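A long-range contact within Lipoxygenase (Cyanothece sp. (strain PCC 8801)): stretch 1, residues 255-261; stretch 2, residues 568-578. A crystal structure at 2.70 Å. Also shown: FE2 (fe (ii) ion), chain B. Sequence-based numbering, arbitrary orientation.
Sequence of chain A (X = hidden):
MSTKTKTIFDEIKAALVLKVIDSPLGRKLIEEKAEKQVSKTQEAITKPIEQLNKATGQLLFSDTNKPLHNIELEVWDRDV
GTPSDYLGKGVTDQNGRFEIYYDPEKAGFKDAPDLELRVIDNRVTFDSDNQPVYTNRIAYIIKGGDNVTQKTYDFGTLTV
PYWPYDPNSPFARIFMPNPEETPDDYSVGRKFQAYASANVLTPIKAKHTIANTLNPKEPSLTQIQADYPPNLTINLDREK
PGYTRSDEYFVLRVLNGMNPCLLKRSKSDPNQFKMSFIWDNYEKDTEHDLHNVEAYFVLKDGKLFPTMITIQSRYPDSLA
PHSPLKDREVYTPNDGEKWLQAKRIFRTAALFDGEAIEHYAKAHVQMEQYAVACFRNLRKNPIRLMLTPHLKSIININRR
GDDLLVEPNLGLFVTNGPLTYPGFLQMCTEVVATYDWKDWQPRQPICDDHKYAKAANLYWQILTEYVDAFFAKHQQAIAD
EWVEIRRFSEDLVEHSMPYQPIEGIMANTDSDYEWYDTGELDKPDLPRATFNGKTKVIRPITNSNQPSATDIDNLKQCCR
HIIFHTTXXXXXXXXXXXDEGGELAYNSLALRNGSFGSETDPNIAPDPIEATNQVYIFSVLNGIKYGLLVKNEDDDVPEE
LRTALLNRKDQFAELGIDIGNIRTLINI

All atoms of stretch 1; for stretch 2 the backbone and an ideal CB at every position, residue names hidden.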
ATOM      1  N   LEU A 255     -11.372  -3.578  19.109  1.00 54.57           N
ATOM      2  CA  LEU A 255     -10.070  -4.197  19.354  1.00 53.99           C
ATOM      3  C   LEU A 255      -9.415  -4.778  18.103  1.00 50.18           C
ATOM      4  O   LEU A 255      -8.238  -4.530  17.834  1.00 47.83           O
ATOM      5  CB  LEU A 255     -10.198  -5.306  20.398  1.00 54.82           C
ATOM      6  CG  LEU A 255     -10.263  -4.890  21.866  1.00 59.69           C
ATOM      7  CD1 LEU A 255     -10.441  -6.122  22.738  1.00 60.90           C
ATOM      8  CD2 LEU A 255      -9.016  -4.102  22.271  1.00 55.13           C
ATOM      9  N   ASN A 256     -10.179  -5.550  17.343  1.00 49.24           N
ATOM     10  CA  ASN A 256      -9.590  -6.395  16.313  1.00 47.57           C
ATOM     11  C   ASN A 256     -10.123  -6.154  14.909  1.00 46.32           C
ATOM     12  O   ASN A 256      -9.720  -6.836  13.968  1.00 42.18           O
ATOM     13  CB  ASN A 256      -9.795  -7.857  16.688  1.00 44.01           C
ATOM     14  CG  ASN A 256      -9.356  -8.153  18.107  1.00 46.84           C
ATOM     15  OD1 ASN A 256      -8.206  -7.909  18.475  1.00 51.36           O
ATOM     16  ND2 ASN A 256     -10.277  -8.661  18.920  1.00 40.75           N
ATOM     17  N   GLY A 257     -11.006  -5.169  14.770  1.00 45.65           N
ATOM     18  CA  GLY A 257     -11.630  -4.869  13.493  1.00 45.86           C
ATOM     19  C   GLY A 257     -10.698  -4.269  12.457  1.00 49.19           C
ATOM     20  O   GLY A 257      -9.482  -4.219  12.656  1.00 46.48           O
ATOM     21  N   MET A 258     -11.284  -3.822  11.344  1.00 52.98           N
ATOM     22  CA  MET A 258     -10.551  -3.209  10.235  1.00 47.20           C
ATOM     23  C   MET A 258      -9.646  -2.097  10.732  1.00 46.29           C
ATOM     24  O   MET A 258      -8.489  -1.986  10.325  1.00 48.30           O
ATOM     25  CB  MET A 258     -11.523  -2.658   9.189  1.00 46.81           C
ATOM     26  CG  MET A 258     -10.861  -2.177   7.915  1.00 46.99           C
ATOM     27  SD  MET A 258     -11.733  -0.795   7.155  1.00 66.60           S
ATOM     28  CE  MET A 258     -11.540   0.458   8.423  1.00 44.70           C
ATOM     29  N   ASN A 259     -10.202  -1.271  11.612  1.00 48.03           N
ATOM     30  CA  ASN A 259      -9.441  -0.282  12.358  1.00 43.14           C
ATOM     31  C   ASN A 259      -9.230  -0.799  13.769  1.00 38.44           C
ATOM     32  O   ASN A 259     -10.072  -0.593  14.640  1.00 37.47           O
ATOM     33  CB  ASN A 259     -10.169   1.066  12.384  1.00 45.71           C
ATOM     34  CG  ASN A 259      -9.293   2.211  12.884  1.00 51.10           C
ATOM     35  OD1 ASN A 259      -8.257   1.998  13.515  1.00 55.33           O
ATOM     36  ND2 ASN A 259      -9.713   3.437  12.599  1.00 52.13           N
ATOM     37  N   PRO A 260      -8.108  -1.494  13.998  1.00 36.50           N
ATOM     38  CA  PRO A 260      -7.852  -2.007  15.341  1.00 39.81           C
ATOM     39  C   PRO A 260      -7.319  -0.884  16.210  1.00 43.42           C
ATOM     40  O   PRO A 260      -6.154  -0.505  16.082  1.00 44.97           O
ATOM     41  CB  PRO A 260      -6.802  -3.104  15.115  1.00 37.23           C
ATOM     42  CG  PRO A 260      -6.388  -2.994  13.651  1.00 36.65           C
ATOM     43  CD  PRO A 260      -6.963  -1.721  13.108  1.00 34.58           C
ATOM     44  N   CYS A 261      -8.174  -0.360  17.078  1.00 44.93           N
ATOM     45  CA  CYS A 261      -7.877   0.850  17.833  1.00 47.81           C
ATOM     46  C   CYS A 261      -6.752   0.676  18.849  1.00 50.09           C
ATOM     47  O   CYS A 261      -6.780  -0.233  19.674  1.00 50.96           O
ATOM     48  CB  CYS A 261      -9.143   1.339  18.542  1.00 47.98           C
ATOM     49  SG  CYS A 261     -10.489   1.818  17.415  1.00 47.54           S
ATOM     50  N   UNK A 568       1.259  -8.756   6.828  1.00 34.61           N
ATOM     51  CA  UNK A 568       0.182  -8.891   7.809  1.00 34.33           C
ATOM     52  C   UNK A 568      -0.677  -7.639   8.002  1.00 42.92           C
ATOM     53  O   UNK A 568      -1.897  -7.740   8.013  1.00 50.51           O
ATOM     54  CB  UNK A 568       0.785  -9.287   9.158  1.00 34.33           C
ATOM     55  N   UNK A 569      -0.060  -6.476   8.172  1.00 46.05           N
ATOM     56  CA  UNK A 569      -0.823  -5.264   8.457  1.00 46.06           C
ATOM     57  C   UNK A 569      -1.815  -4.938   7.351  1.00 43.59           C
ATOM     58  O   UNK A 569      -3.014  -4.802   7.603  1.00 45.34           O
ATOM     59  CB  UNK A 569       0.126  -4.082   8.664  1.00 46.06           C
ATOM     60  N   UNK A 570      -1.310  -4.806   6.132  1.00 41.87           N
ATOM     61  CA  UNK A 570      -2.171  -4.488   5.009  1.00 44.41           C
ATOM     62  C   UNK A 570      -3.207  -5.580   4.792  1.00 46.97           C
ATOM     63  O   UNK A 570      -4.341  -5.288   4.442  1.00 46.11           O
ATOM     64  CB  UNK A 570      -1.340  -4.285   3.741  1.00 44.41           C
ATOM     65  N   UNK A 571      -2.810  -6.833   4.995  1.00 48.51           N
ATOM     66  CA  UNK A 571      -3.740  -7.955   4.922  1.00 43.88           C
ATOM     67  C   UNK A 571      -4.913  -7.711   5.851  1.00 44.77           C
ATOM     68  O   UNK A 571      -6.075  -7.784   5.453  1.00 46.99           O
ATOM     69  CB  UNK A 571      -3.041  -9.270   5.275  1.00 43.88           C
ATOM     70  N   UNK A 572      -4.582  -7.395   7.095  1.00 41.67           N
ATOM     71  CA  UNK A 572      -5.568  -7.238   8.146  1.00 39.23           C
ATOM     72  C   UNK A 572      -6.512  -6.094   7.848  1.00 40.10           C
ATOM     73  O   UNK A 572      -7.728  -6.248   7.947  1.00 39.26           O
ATOM     74  CB  UNK A 572      -4.880  -7.015   9.494  1.00 39.23           C
ATOM     75  N   UNK A 573      -5.955  -4.948   7.471  1.00 37.19           N
ATOM     76  CA  UNK A 573      -6.785  -3.770   7.255  1.00 40.26           C
ATOM     77  C   UNK A 573      -7.638  -3.916   5.992  1.00 44.27           C
ATOM     78  O   UNK A 573      -8.825  -3.582   5.984  1.00 42.60           O
ATOM     79  CB  UNK A 573      -5.910  -2.519   7.159  1.00 40.26           C
ATOM     80  N   UNK A 574      -7.033  -4.441   4.934  1.00 48.44           N
ATOM     81  CA  UNK A 574      -7.700  -4.556   3.641  1.00 47.12           C
ATOM     82  C   UNK A 574      -8.768  -5.645   3.608  1.00 49.87           C
ATOM     83  O   UNK A 574      -9.886  -5.410   3.155  1.00 48.18           O
ATOM     84  CB  UNK A 574      -6.662  -4.830   2.551  1.00 47.12           C
ATOM     85  N   UNK A 575      -8.429  -6.832   4.098  1.00 52.35           N
ATOM     86  CA  UNK A 575      -9.347  -7.963   4.027  1.00 52.72           C
ATOM     87  C   UNK A 575     -10.436  -7.887   5.093  1.00 52.35           C
ATOM     88  O   UNK A 575     -11.302  -8.760   5.163  1.00 58.07           O
ATOM     89  CB  UNK A 575      -8.573  -9.275   4.170  1.00 52.72           C
ATOM     90  N   UNK A 576     -10.398  -6.841   5.913  1.00 47.13           N
ATOM     91  CA  UNK A 576     -11.424  -6.641   6.931  1.00 45.56           C
ATOM     92  C   UNK A 576     -12.446  -5.610   6.479  1.00 41.69           C
ATOM     93  O   UNK A 576     -13.371  -5.269   7.220  1.00 43.06           O
ATOM     94  CB  UNK A 576     -10.789  -6.207   8.254  1.00 45.56           C
ATOM     95  N   UNK A 577     -12.273  -5.115   5.258  1.00 40.13           N
ATOM     96  CA  UNK A 577     -13.139  -4.061   4.740  1.00 44.34           C
ATOM     97  C   UNK A 577     -14.586  -4.536   4.580  1.00 46.73           C
ATOM     98  O   UNK A 577     -15.522  -3.813   4.918  1.00 48.62           O
ATOM     99  CB  UNK A 577     -12.604  -3.559   3.397  1.00 44.34           C
ATOM    100  N   UNK A 578     -14.776  -5.752   4.082  1.00 48.58           N
ATOM    101  CA  UNK A 578     -16.126  -6.296   3.966  1.00 47.97           C
ATOM    102  C   UNK A 578     -16.740  -6.559   5.329  1.00 44.89           C
ATOM    103  O   UNK A 578     -17.913  -6.265   5.555  1.00 40.97           O
ATOM    104  CB  UNK A 578     -16.111  -7.587   3.144  1.00 47.97           C
TER
HETATM  105 FE   FE2 B 701      -5.296  -1.899   0.119  1.00 61.35          FE

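Positions 568 to 574 lie on a helix, and the stretch 1 loop crosses beside its later turns. At position 568 the CB is out of reach of stretch 1, so the loop sets no demand; the residue is Leu568.

Position 569 directs its CB sideways, and nothing of stretch 1 lies within 5.5 Å. Contact requires a long side chain, and the apolar ring of Pro260 would favour an aliphatic or aromatic one. The residue is Trp569: with chi1 t, its indole extends until CH2 lies 4.2 Å from Pro260 CD.

Position 570 is also out of reach of stretch 1, but its CB lies on the side of the helix nearer the iron, so a ligating residue such as histidine, aspartate or glutamate would be reasonable. It is His570, whose NE2 lies 2.5 Å from FE of the FE2 ion. Position 571 is out of reach of the loop, which leaves many side chains possible, polar or apolar; it is Thr571.

At position 572 the CB points sideways with no near neighbour, yet farther out the carbonyl oxygens of Asn256 and Gly257, where the first helix gives way to loop, are available as acceptors, with the Pro260 ring nearby. A long donor would suit: arginine, lysine, glutamine or tryptophan, the last adding an apolar surface. Trp572 (chi1 t) brings both oxygens to its ring edge, and its NE1 donates to Asn256 O at 2.9 Å and to Gly257 O at 3.3 Å. The N-H...O angles of 136° and 143° fit a proton shared between two acceptors. Pro260 CG packs 4.2 Å from Trp572 CD1.

At position 573 the ideal CB is 4.1 Å from Met258 O, and the backbones come close. A compact apolar residue such as alanine, valine or isoleucine is plausible. Val573 places CG1 4.3 Å from Met258 CG.

Positions 574 and 575 point away from the loop and could be polar. They are Asn574 and Asp575, joined by a hydrogen bond from Asn574 ND2 to Asp575 OD1 (3.0 Å).

Position 576 points toward stretch 1, its ideal CB only 3.6 Å from Met258 CA, which favours glycine, alanine or serine. Ser576 packs its CB 3.7 Å from Met258 CB, while its OG donates to Trp572 O at 2.5 Å.

Position 577 points away, but Met258 SD is 4.7 Å from its ideal CB, so a flexible chain with a methylene stem could touch it. Gln577 does so, with CG 4.0 Å from Met258 SD. Position 578, out of reach, could take almost any side chain; it is Ser578.

Stretch 2 568-578: LWHTWVNDSQS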
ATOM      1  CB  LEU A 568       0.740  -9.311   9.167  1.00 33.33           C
ATOM      2  CG  LEU A 568      -0.342  -9.368  10.251  1.00 33.54           C
ATOM      3  CD1 LEU A 568      -1.412 -10.396   9.888  1.00 33.49           C
ATOM      4  CD2 LEU A 568       0.245  -9.655  11.626  1.00 31.88           C
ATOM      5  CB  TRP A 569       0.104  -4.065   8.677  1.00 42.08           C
ATOM      6  CG  TRP A 569      -0.665  -2.795   8.874  1.00 38.36           C
ATOM      7  CD1 TRP A 569      -0.806  -1.771   7.980  1.00 34.64           C
ATOM      8  CD2 TRP A 569      -1.434  -2.430  10.025  1.00 37.27           C
ATOM      9  NE1 TRP A 569      -1.606  -0.785   8.512  1.00 31.83           N
ATOM     10  CE2 TRP A 569      -1.999  -1.165   9.767  1.00 33.81           C
ATOM     11  CE3 TRP A 569      -1.693  -3.045  11.252  1.00 38.32           C
ATOM     12  CZ2 TRP A 569      -2.804  -0.506  10.694  1.00 36.21           C
ATOM     13  CZ3 TRP A 569      -2.490  -2.385  12.174  1.00 35.26           C
ATOM     14  CH2 TRP A 569      -3.038  -1.132  11.888  1.00 35.11           C
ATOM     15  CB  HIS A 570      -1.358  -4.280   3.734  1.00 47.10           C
ATOM     16  CG  HIS A 570      -2.206  -4.123   2.512  1.00 54.18           C
ATOM     17  ND1 HIS A 570      -2.506  -5.175   1.677  1.00 55.80           N
ATOM     18  CD2 HIS A 570      -2.845  -3.042   2.007  1.00 56.21           C
ATOM     19  CE1 HIS A 570      -3.283  -4.746   0.697  1.00 54.32           C
ATOM     20  NE2 HIS A 570      -3.501  -3.458   0.873  1.00 51.74           N
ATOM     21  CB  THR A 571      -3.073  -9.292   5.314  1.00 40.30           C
ATOM     22  OG1 THR A 571      -2.180  -9.708   4.277  1.00 43.38           O
ATOM     23  CG2 THR A 571      -4.121 -10.367   5.525  1.00 37.75           C
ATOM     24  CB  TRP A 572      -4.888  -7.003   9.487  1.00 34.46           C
ATOM     25  CG  TRP A 572      -5.823  -7.126  10.645  1.00 33.56           C
ATOM     26  CD1 TRP A 572      -6.829  -6.265  10.996  1.00 31.74           C
ATOM     27  CD2 TRP A 572      -5.829  -8.170  11.620  1.00 33.64           C
ATOM     28  NE1 TRP A 572      -7.462  -6.713  12.131  1.00 32.72           N
ATOM     29  CE2 TRP A 572      -6.868  -7.882  12.533  1.00 34.42           C
ATOM     30  CE3 TRP A 572      -5.058  -9.322  11.812  1.00 36.64           C
ATOM     31  CZ2 TRP A 572      -7.154  -8.702  13.616  1.00 40.60           C
ATOM     32  CZ3 TRP A 572      -5.343 -10.138  12.890  1.00 43.04           C
ATOM     33  CH2 TRP A 572      -6.387  -9.825  13.778  1.00 45.69           C
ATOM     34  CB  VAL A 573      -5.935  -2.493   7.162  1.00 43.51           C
ATOM     35  CG1 VAL A 573      -6.823  -1.284   6.935  1.00 47.82           C
ATOM     36  CG2 VAL A 573      -5.125  -2.316   8.430  1.00 41.30           C
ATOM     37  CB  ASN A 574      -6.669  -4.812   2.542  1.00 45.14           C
ATOM     38  CG  ASN A 574      -7.283  -4.846   1.167  1.00 52.12           C
ATOM     39  OD1 ASN A 574      -7.504  -3.801   0.551  1.00 52.38           O
ATOM     40  ND2 ASN A 574      -7.560  -6.050   0.667  1.00 57.11           N
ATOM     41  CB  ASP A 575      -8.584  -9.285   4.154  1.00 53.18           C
ATOM     42  CG  ASP A 575      -7.593  -9.510   3.013  1.00 55.53           C
ATOM     43  OD1 ASP A 575      -7.598  -8.723   2.039  1.00 51.63           O
ATOM     44  OD2 ASP A 575      -6.811 -10.486   3.093  1.00 59.22           O
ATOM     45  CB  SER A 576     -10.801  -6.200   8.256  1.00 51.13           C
ATOM     46  OG  SER A 576      -9.926  -7.187   8.771  1.00 57.90           O
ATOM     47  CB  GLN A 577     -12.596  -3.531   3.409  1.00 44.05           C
ATOM     48  CG  GLN A 577     -11.425  -2.573   3.557  1.00 43.80           C
ATOM     49  CD  GLN A 577     -10.842  -2.146   2.222  1.00 47.46           C
ATOM     50  OE1 GLN A 577     -10.385  -2.978   1.437  1.00 55.00           O
ATOM     51  NE2 GLN A 577     -10.850  -0.845   1.959  1.00 41.73           N
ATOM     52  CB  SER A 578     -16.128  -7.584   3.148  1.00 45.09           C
ATOM     53  OG  SER A 578     -16.685  -7.350   1.871  1.00 46.28           O
TER
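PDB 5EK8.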